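Local coordinates for protein NAD-dependent dehydrogenase (PDB 4Z0P) that probably reduces glyoxylate and hydroxypyruvate with NADPH as a dimeric D-2-hydroxyacid dehydrogenase, at residues 15-18 / 19-22; 35-38 / 39-42; 104-107 / 108-111; 157-161 / 162-166. One frame throughout, in Å; residues are numbered along the deposited sequence.

Interaction 1: 15-18 / 19-22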
loop_
_atom_site.group_PDB
_atom_site.type_symbol
_atom_site.label_atom_id
_atom_site.label_comp_id
_atom_site.label_asym_id
_atom_site.label_seq_id
_atom_site.Cartn_x
_atom_site.Cartn_y
_atom_site.Cartn_z
ATOM N N ILE A 15 11.855 -8.090 20.357
ATOM C CA ILE A 15 10.735 -8.601 21.170
ATOM C C ILE A 15 11.144 -9.961 21.758
ATOM O O ILE A 15 11.501 -10.890 21.009
ATOM C CB ILE A 15 9.438 -8.681 20.328
ATOM C CG1 ILE A 15 8.961 -7.267 19.981
ATOM C CG2 ILE A 15 8.346 -9.416 21.083
ATOM C CD1 ILE A 15 7.961 -7.194 18.844
ATOM N N PRO A 16 11.180 -10.091 23.113
ATOM C CA PRO A 16 11.781 -11.296 23.720
ATOM C C PRO A 16 11.139 -12.609 23.293
ATOM O O PRO A 16 11.845 -13.561 23.018
ATOM C CB PRO A 16 11.579 -11.095 25.231
ATOM C CG PRO A 16 11.348 -9.638 25.411
ATOM C CD PRO A 16 10.815 -9.084 24.125
ATOM N N GLU A 17 9.814 -12.620 23.188
ATOM C CA GLU A 17 9.074 -13.819 22.789
ATOM C C GLU A 17 9.511 -14.300 21.397
ATOM O O GLU A 17 9.547 -15.495 21.145
ATOM C CB GLU A 17 7.555 -13.584 22.825
ATOM C CG GLU A 17 6.971 -13.370 24.225
ATOM C CD GLU A 17 7.253 -12.000 24.854
ATOM O OE1 GLU A 17 7.735 -11.064 24.156
ATOM O OE2 GLU A 17 6.996 -11.862 26.074
ATOM N N GLU A 18 9.859 -13.375 20.505
ATOM C CA GLU A 18 10.334 -13.756 19.156
ATOM C C GLU A 18 11.711 -14.406 19.196
ATOM O O GLU A 18 11.964 -15.389 18.492
ATOM C CB GLU A 18 10.360 -12.536 18.222
ATOM C CG GLU A 18 8.978 -11.983 17.958
ATOM C CD GLU A 18 8.952 -10.928 16.866
ATOM O OE1 GLU A 18 9.938 -10.805 16.108
ATOM O OE2 GLU A 18 7.914 -10.255 16.754
ATOM N N VAL A 19 12.608 -13.852 20.012
ATOM C CA VAL A 19 13.956 -14.417 20.131
ATOM C C VAL A 19 13.871 -15.812 20.781
ATOM O O VAL A 19 14.426 -16.777 20.257
ATOM C CB VAL A 19 14.917 -13.503 20.918
ATOM C CG1 VAL A 19 16.294 -14.169 21.072
ATOM C CG2 VAL A 19 15.069 -12.158 20.209
ATOM N N GLU A 20 13.108 -15.903 21.858
ATOM C CA GLU A 20 12.935 -17.161 22.587
ATOM C C GLU A 20 12.380 -18.245 21.679
ATOM O O GLU A 20 12.905 -19.350 21.645
ATOM C CB GLU A 20 11.981 -16.971 23.758
ATOM C CG GLU A 20 12.506 -16.083 24.879
ATOM C CD GLU A 20 11.401 -15.525 25.770
ATOM O OE1 GLU A 20 10.220 -15.920 25.638
ATOM O OE2 GLU A 20 11.711 -14.673 26.618
ATOM N N ALA A 21 11.330 -17.922 20.932
ATOM C CA ALA A 21 10.746 -18.861 19.966
ATOM C C ALA A 21 11.737 -19.348 18.915
ATOM O O ALA A 21 11.733 -20.516 18.552
ATOM C CB ALA A 21 9.529 -18.236 19.286
ATOM N N ALA A 22 12.594 -18.459 18.425
ATOM C CA ALA A 22 13.563 -18.803 17.378
ATOM C C ALA A 22 14.753 -19.631 17.890
ATOM O O ALA A 22 15.435 -20.247 17.092
ATOM C CB ALA A 22 14.081 -17.528 16.701
#
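Glu20 folds its side chain back over Pro16 in the first turn of helix 16-23, the connecting helix of the beta-alpha-beta unit formed by strand 8-12, helix 16-23 and strand 32-34. Glu20 CG comes within 3.2 Å of Pro16 O. With CG anti to the carbonyl carbon (chi1 -68°) and an extended chain beyond it, the carboxylate is carried toward the helix start. There it straddles the opening residues: Glu20 OE2 lies 3.8 Å from Pro16 CB, and Glu20 OE1 lies 3.7 Å from Glu17 CA. The same Pro16 O also takes the amide of Glu20, with Glu20 N 2.9 Å away and an N-H...O angle of 173°, the straightest of the four i to i+4 bonds here. The nearest charged atoms of the two acids, Glu17 OE2 and Glu20 OE1, are 5.2 Å apart. Two like charges at this end of the helix could be eased by the positive pole of its dipole.

Backbone bonds continue the turn, with Ala21 N donating to Glu17 O and Ala22 N to Glu18 O. Farther out, Glu18 OE2 is hydrogen-bonded to Ser134 OG of the second subunit, while Ala22 rests on Val290 and Phe294 of helix 290-305. Ile15 occupies the N-cap position, and its carbonyl starts the helix with a weak bond, Val19 N to Ile15 O, 3.3 Å; the CG2 methyl of Val19 sits beside that oxygen, 3.9 Å from Ile15 O.

Interaction 2: 35-38 / 39-42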
loop_
_atom_site.group_PDB
_atom_site.type_symbol
_atom_site.label_atom_id
_atom_site.label_comp_id
_atom_site.label_asym_id
_atom_site.label_seq_id
_atom_site.Cartn_x
_atom_site.Cartn_y
_atom_site.Cartn_z
ATOM N N LEU A 35 21.894 -13.691 26.025
ATOM C CA LEU A 35 22.179 -12.735 27.084
ATOM C C LEU A 35 20.962 -12.000 27.646
ATOM O O LEU A 35 21.078 -11.278 28.639
ATOM C CB LEU A 35 23.297 -11.787 26.691
ATOM C CG LEU A 35 24.646 -12.431 26.334
ATOM C CD1 LEU A 35 25.725 -11.381 26.079
ATOM C CD2 LEU A 35 25.145 -13.392 27.415
ATOM N N ALA A 36 19.783 -12.192 27.067
ATOM C CA ALA A 36 18.555 -11.744 27.713
ATOM C C ALA A 36 18.160 -12.590 28.928
ATOM O O ALA A 36 17.313 -12.177 29.725
ATOM C CB ALA A 36 17.425 -11.747 26.711
ATOM N N ASP A 37 18.732 -13.775 29.047
ATOM C CA ASP A 37 18.452 -14.701 30.156
ATOM C C ASP A 37 19.328 -14.320 31.347
ATOM O O ASP A 37 20.571 -14.361 31.250
ATOM C CB ASP A 37 18.778 -16.119 29.719
ATOM C CG ASP A 37 18.371 -17.179 30.737
ATOM O OD1 ASP A 37 18.133 -16.881 31.923
ATOM O OD2 ASP A 37 18.292 -18.349 30.319
ATOM N N PRO A 38 18.695 -13.910 32.465
ATOM C CA PRO A 38 19.512 -13.575 33.618
ATOM C C PRO A 38 20.507 -14.654 34.075
ATOM O O PRO A 38 21.534 -14.333 34.698
ATOM C CB PRO A 38 18.475 -13.306 34.725
ATOM C CG PRO A 38 17.247 -12.877 33.989
ATOM C CD PRO A 38 17.260 -13.702 32.731
ATOM N N ALA A 39 20.223 -15.928 33.782
ATOM C CA ALA A 39 21.151 -16.991 34.156
ATOM C C ALA A 39 22.545 -16.799 33.587
ATOM O O ALA A 39 23.506 -17.349 34.131
ATOM C CB ALA A 39 20.595 -18.348 33.741
ATOM N N HIS A 40 22.659 -16.044 32.486
ATOM C CA HIS A 40 23.944 -15.816 31.801
ATOM C C HIS A 40 24.636 -14.513 32.109
ATOM O O HIS A 40 25.639 -14.210 31.461
ATOM C CB HIS A 40 23.740 -15.884 30.277
ATOM C CG HIS A 40 23.254 -17.201 29.803
ATOM N ND1 HIS A 40 23.803 -18.400 30.234
ATOM C CD2 HIS A 40 22.265 -17.527 28.937
ATOM C CE1 HIS A 40 23.167 -19.401 29.652
ATOM N NE2 HIS A 40 22.252 -18.897 28.839
ATOM N N GLN A 41 24.184 -13.774 33.126
ATOM C CA GLN A 41 24.708 -12.426 33.374
ATOM C C GLN A 41 26.141 -12.368 33.870
ATOM O O GLN A 41 26.703 -11.283 33.932
ATOM C CB GLN A 41 23.866 -11.676 34.427
ATOM C CG GLN A 41 22.481 -11.445 33.983
ATOM C CD GLN A 41 21.764 -10.573 34.971
ATOM O OE1 GLN A 41 21.403 -10.992 36.111
ATOM N NE2 GLN A 41 21.591 -9.365 34.578
ATOM N N GLU A 42 26.669 -13.489 34.346
ATOM C CA GLU A 42 28.040 -13.550 34.853
ATOM C C GLU A 42 28.949 -14.483 34.048
ATOM O O GLU A 42 30.123 -14.594 34.350
ATOM C CB GLU A 42 28.037 -13.970 36.297
ATOM C CG GLU A 42 27.461 -12.859 37.182
ATOM C CD GLU A 42 27.534 -13.147 38.649
ATOM O OE1 GLU A 42 28.253 -14.077 39.066
ATOM O OE2 GLU A 42 26.833 -12.449 39.417
#
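The His40 imidazole and the Asp37 carboxylate are the flat groups of this turn. Asp37 CB approaches the imidazole obliquely, 3.8 Å from His40 CD2. The carboxylate is met from above its plane: Ala39 N donates to Asp37 OD1 at 3.0 Å, lying 51° out of that plane, and the Ala39 methyl lies 3.4 Å from the same Asp37 OD1. Because Asp37 CG is anti to its backbone N (chi1 -173°), the acid faces forward along the chain, and the bond from side chain to the amide two residues on defines an Asx turn.

Two backbone bonds tighten the stretch into successive i to i+3 turns, His40 N to Asp37 O at 3.0 Å and Gln41 N to Pro38 O at 3.1 Å. Gln41 then brings its chain alongside the second of these acceptors, with CG 3.1 Å from Pro38 O. Leu35 crosses His40 at about a right angle, CD2 meeting His40 CB at 4.0 Å.

The whole turn belongs to the surface loop between strands 32-34 and 50-54. Leu35 fastens it to the sheet by packing on Ile9 and Asp11 of strand 8-12 and on Leu60 and Arg63 of helix 60-63, and Arg63 NH2 also bonds to His40 O.

Interaction 3: 104-107 / 108-111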
loop_
_atom_site.group_PDB
_atom_site.type_symbol
_atom_site.label_atom_id
_atom_site.label_comp_id
_atom_site.label_asym_id
_atom_site.label_seq_id
_atom_site.Cartn_x
_atom_site.Cartn_y
_atom_site.Cartn_z
ATOM N N SER A 104 9.774 -3.014 1.784
ATOM C CA SER A 104 9.001 -2.620 0.634
ATOM C C SER A 104 7.524 -2.502 0.934
ATOM O O SER A 104 6.863 -1.619 0.396
ATOM C CB SER A 104 9.266 -3.545 -0.535
ATOM O OG SER A 104 10.608 -3.320 -0.995
ATOM N N GLU A 105 7.013 -3.350 1.821
ATOM C CA GLU A 105 5.642 -3.188 2.313
ATOM C C GLU A 105 5.438 -1.822 2.943
ATOM O O GLU A 105 4.461 -1.137 2.670
ATOM C CB GLU A 105 5.294 -4.216 3.379
ATOM C CG GLU A 105 5.226 -5.662 2.919
ATOM C CD GLU A 105 5.201 -6.647 4.087
ATOM O OE1 GLU A 105 5.133 -6.193 5.250
ATOM O OE2 GLU A 105 5.316 -7.866 3.836
ATOM N N TRP A 106 6.347 -1.444 3.830
ATOM C CA TRP A 106 6.185 -0.191 4.557
ATOM C C TRP A 106 6.290 1.010 3.600
ATOM O O TRP A 106 5.494 1.948 3.687
ATOM C CB TRP A 106 7.220 -0.094 5.694
ATOM C CG TRP A 106 7.072 1.147 6.560
ATOM C CD1 TRP A 106 6.396 1.250 7.736
ATOM C CD2 TRP A 106 7.638 2.447 6.308
ATOM N NE1 TRP A 106 6.511 2.536 8.243
ATOM C CE2 TRP A 106 7.257 3.289 7.378
ATOM C CE3 TRP A 106 8.442 2.971 5.301
ATOM C CZ2 TRP A 106 7.654 4.646 7.451
ATOM C CZ3 TRP A 106 8.848 4.302 5.369
ATOM C CH2 TRP A 106 8.447 5.123 6.453
ATOM N N VAL A 107 7.256 0.976 2.689
ATOM C CA VAL A 107 7.439 2.067 1.726
ATOM C C VAL A 107 6.199 2.190 0.828
ATOM O O VAL A 107 5.679 3.277 0.623
ATOM C CB VAL A 107 8.726 1.891 0.887
ATOM C CG1 VAL A 107 8.823 2.939 -0.214
ATOM C CG2 VAL A 107 9.956 1.970 1.785
ATOM N N MET A 108 5.731 1.065 0.314
ATOM C CA MET A 108 4.523 1.058 -0.518
ATOM C C MET A 108 3.351 1.617 0.265
ATOM O O MET A 108 2.577 2.428 -0.269
ATOM C CB MET A 108 4.208 -0.371 -0.962
ATOM C CG MET A 108 2.953 -0.512 -1.839
ATOM S SD MET A 108 3.095 0.343 -3.435
ATOM C CE MET A 108 4.377 -0.673 -4.178
ATOM N N MET A 109 3.202 1.202 1.524
ATOM C CA MET A 109 2.082 1.712 2.331
ATOM C C MET A 109 2.141 3.230 2.456
ATOM O O MET A 109 1.118 3.905 2.307
ATOM C CB MET A 109 2.044 1.072 3.703
ATOM C CG MET A 109 0.806 1.461 4.477
ATOM S SD MET A 109 0.637 0.500 6.008
ATOM C CE MET A 109 1.979 1.159 6.877
ATOM N N GLN A 110 3.328 3.775 2.730
ATOM C CA GLN A 110 3.412 5.232 2.893
ATOM C C GLN A 110 3.099 5.942 1.585
ATOM O O GLN A 110 2.399 6.956 1.568
ATOM C CB GLN A 110 4.795 5.686 3.337
ATOM C CG GLN A 110 5.336 5.016 4.579
ATOM C CD GLN A 110 4.324 4.845 5.674
ATOM O OE1 GLN A 110 3.625 5.791 6.058
ATOM N NE2 GLN A 110 4.227 3.623 6.197
ATOM N N CYS A 111 3.664 5.452 0.485
ATOM C CA CYS A 111 3.401 6.118 -0.801
ATOM C C CYS A 111 1.891 6.078 -1.136
ATOM O O CYS A 111 1.358 7.046 -1.675
ATOM C CB CYS A 111 4.235 5.508 -1.928
ATOM S SG CYS A 111 6.012 5.888 -1.717
#
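Trp106 and Gln110 pack against each other one turn apart on helix 97-115, in a stretch whose eight residues are all buried, close to the cofactor site and the dimer interface. Gln110 lies over one face of the indole: its CG is 3.5 Å from the centroid of the six-membered ring of Trp106 and only 5° off the ring normal, a CH-pi contact. A bend at chi2 (-42°) brings the amide back over the pyrrole side, with ring and amide planes 32° apart. There Gln110 NE2 stands 3.3 Å from Trp106 NE1, but both are donors and do not bond to each other.

The amide instead turns to the backbone. Gln110 NE2 donates to Trp106 O at 3.3 Å, while Gln110 N reaches Trp106 O at 3.0 Å from the opposite face of the carbonyl plane, so this oxygen is gripped by two bonds from one residue. The remaining polar ends are also held: Gln110 OE1 by Ser257 OG, Trp106 NE1 by Thr281 OG1. Beyond this pair, Val107 CG1 touches Cys111 SG at 4.3 Å.

Toward the second subunit, Glu105 makes a salt bridge with Arg116 of that chain. Within its own chain the helix packs on helix 150-161, where Leu159 meets Met108 and Cys111, and on strand 229-232, whose Ile231 touches Trp106, Gln110 and Cys111; Trp106 also touches the NADPH-binding residues Ala233 and Asp259.

Interaction 4: 157-161 / 162-166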
loop_
_atom_site.group_PDB
_atom_site.type_symbol
_atom_site.label_atom_id
_atom_site.label_comp_id
_atom_site.label_asym_id
_atom_site.label_seq_id
_atom_site.Cartn_x
_atom_site.Cartn_y
_atom_site.Cartn_z
ATOM N N ARG A 157 11.545 -1.001 -7.538
ATOM C CA ARG A 157 10.934 -1.913 -8.512
ATOM C C ARG A 157 9.461 -2.118 -8.188
ATOM O O ARG A 157 8.597 -2.102 -9.081
ATOM C CB ARG A 157 11.655 -3.254 -8.555
ATOM C CG ARG A 157 13.065 -3.231 -9.126
ATOM C CD ARG A 157 13.670 -4.647 -9.181
ATOM N NE ARG A 157 13.775 -5.319 -7.856
ATOM C CZ ARG A 157 14.880 -5.415 -7.095
ATOM N NH1 ARG A 157 16.033 -4.893 -7.484
ATOM N NH2 ARG A 157 14.842 -6.050 -5.916
ATOM N N LYS A 158 9.164 -2.316 -6.897
ATOM C CA LYS A 158 7.780 -2.531 -6.493
ATOM C C LYS A 158 6.891 -1.317 -6.687
ATOM O O LYS A 158 5.758 -1.449 -7.135
ATOM C CB LYS A 158 7.716 -3.092 -5.078
ATOM C CG LYS A 158 8.126 -4.560 -5.069
ATOM C CD LYS A 158 8.428 -5.107 -3.721
ATOM C CE LYS A 158 8.651 -6.600 -3.729
ATOM N NZ LYS A 158 9.105 -7.105 -2.431
ATOM N N LEU A 159 7.396 -0.136 -6.345
ATOM C CA LEU A 159 6.642 1.082 -6.588
ATOM C C LEU A 159 6.350 1.271 -8.070
ATOM O O LEU A 159 5.222 1.616 -8.441
ATOM C CB LEU A 159 7.382 2.285 -6.039
ATOM C CG LEU A 159 7.434 2.386 -4.543
ATOM C CD1 LEU A 159 8.551 3.349 -4.138
ATOM C CD2 LEU A 159 6.099 2.827 -3.949
ATOM N N ALA A 160 7.342 1.023 -8.913
ATOM C CA ALA A 160 7.155 1.160 -10.365
ATOM C C ALA A 160 6.074 0.195 -10.859
ATOM O O ALA A 160 5.224 0.575 -11.684
ATOM C CB ALA A 160 8.468 0.924 -11.122
ATOM N N ALA A 161 6.071 -1.027 -10.327
ATOM C CA ALA A 161 5.077 -2.030 -10.731
ATOM C C ALA A 161 3.657 -1.643 -10.348
ATOM O O ALA A 161 2.693 -2.073 -11.010
ATOM C CB ALA A 161 5.425 -3.416 -10.181
ATOM N N MET A 162 3.515 -0.855 -9.299
ATOM C CA MET A 162 2.199 -0.363 -8.880
ATOM C C MET A 162 1.757 0.891 -9.621
ATOM O O MET A 162 0.626 1.348 -9.432
ATOM C CB MET A 162 2.182 -0.122 -7.374
ATOM C CG MET A 162 2.000 -1.394 -6.550
ATOM S SD MET A 162 0.423 -2.188 -6.800
ATOM C CE MET A 162 -0.699 -0.911 -6.209
ATOM N N GLY A 163 2.642 1.453 -10.442
ATOM C CA GLY A 163 2.313 2.552 -11.350
ATOM C C GLY A 163 3.030 3.866 -11.071
ATOM O O GLY A 163 2.943 4.782 -11.881
ATOM N N PHE A 164 3.723 4.003 -9.930
ATOM C CA PHE A 164 4.460 5.232 -9.672
ATOM C C PHE A 164 5.569 5.450 -10.690
ATOM O O PHE A 164 6.155 4.501 -11.215
ATOM C CB PHE A 164 5.087 5.227 -8.275
ATOM C CG PHE A 164 4.088 5.345 -7.150
ATOM C CD1 PHE A 164 3.614 6.589 -6.774
ATOM C CD2 PHE A 164 3.651 4.217 -6.453
ATOM C CE1 PHE A 164 2.686 6.722 -5.749
ATOM C CE2 PHE A 164 2.724 4.348 -5.419
ATOM C CZ PHE A 164 2.248 5.597 -5.062
ATOM N N LYS A 165 5.845 6.716 -10.985
ATOM C CA LYS A 165 7.103 7.066 -11.638
ATOM C C LYS A 165 8.153 7.014 -10.559
ATOM O O LYS A 165 7.960 7.597 -9.490
ATOM C CB LYS A 165 7.005 8.460 -12.269
ATOM C CG LYS A 165 8.287 8.931 -12.932
ATOM C CD LYS A 165 8.408 8.440 -14.368
ATOM C CE LYS A 165 9.700 8.926 -15.002
ATOM N NZ LYS A 165 10.893 8.310 -14.366
ATOM N N VAL A 166 9.277 6.371 -10.826
ATOM C CA VAL A 166 10.295 6.192 -9.792
ATOM C C VAL A 166 11.645 6.573 -10.324
ATOM O O VAL A 166 12.023 6.165 -11.421
ATOM C CB VAL A 166 10.335 4.729 -9.279
ATOM C CG1 VAL A 166 11.336 4.615 -8.146
ATOM C CG2 VAL A 166 8.968 4.268 -8.805
HETATM O O HOH W 1 5.769 2.770 -13.453
#
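Leu159, in the last turn of helix 150-161, meets Phe164 and Val166, which follow it. Leu159 CD2 touches Phe164 CD2 at 3.8 Å, the two side chains meeting at a slant, and Leu159 CB lies 3.8 Å from Val166 CG2. That same methyl reaches the Ala160 side chain, so one branch of Val166 covers two helix residues.

Around this apolar pairing lies a Schellman motif. Phe164 N donates to Leu159 O at 3.2 Å and Gly163 N to Ala160 O at 3.0 Å, the six-to-one and five-to-two bonds that define it; the Leu159-Phe164 contact is the hydrophobic pairing that usually accompanies them. Gly163 supplies the reversal with a phi of 116°. Leu159 O also sits at the edge of the Phe164 ring, in its plane, 3.6 Å from Phe164 CD2.

At the polar margin a water donates to both Ala160 O and Phe164 O, 2.9 Å from each oxygen. Next to it, Ala160 CA approaches Phe164 O at 3.6 Å in an almost straight C-H...O contact (176° at the hydrogen).

The turn links helix 150-161 to strand 165-169 in the Rossmann-type unit that begins with strand 142-146. Leu159 packs on Val143 and Ile145 of that strand, Phe164 on Val143, and helix 97-115 also contributes Cys111 to Phe164 and Met108 to Met162.

All four contacts are local and follow in series, so none nests in or crosses another. Interaction 1 starts the helix between strands 8-12 and 32-34, and interaction 2 turns the chain just after the second of these; their nearest atoms remain about 6 Å apart. Interaction 3, in the middle of helix 97-115, lies about 26 Å from interaction 1, centre to centre. Interaction 4 ends helix 150-161 and leads into strand 165-169 of the seven-stranded sheet. Interactions 3 and 4 touch directly: Met108 CE is 3.4 Å from Lys158 O, and Ser104 CB is 3.6 Å from Lys158 CD. Interactions 1, 3 and 4 also reach the second subunit.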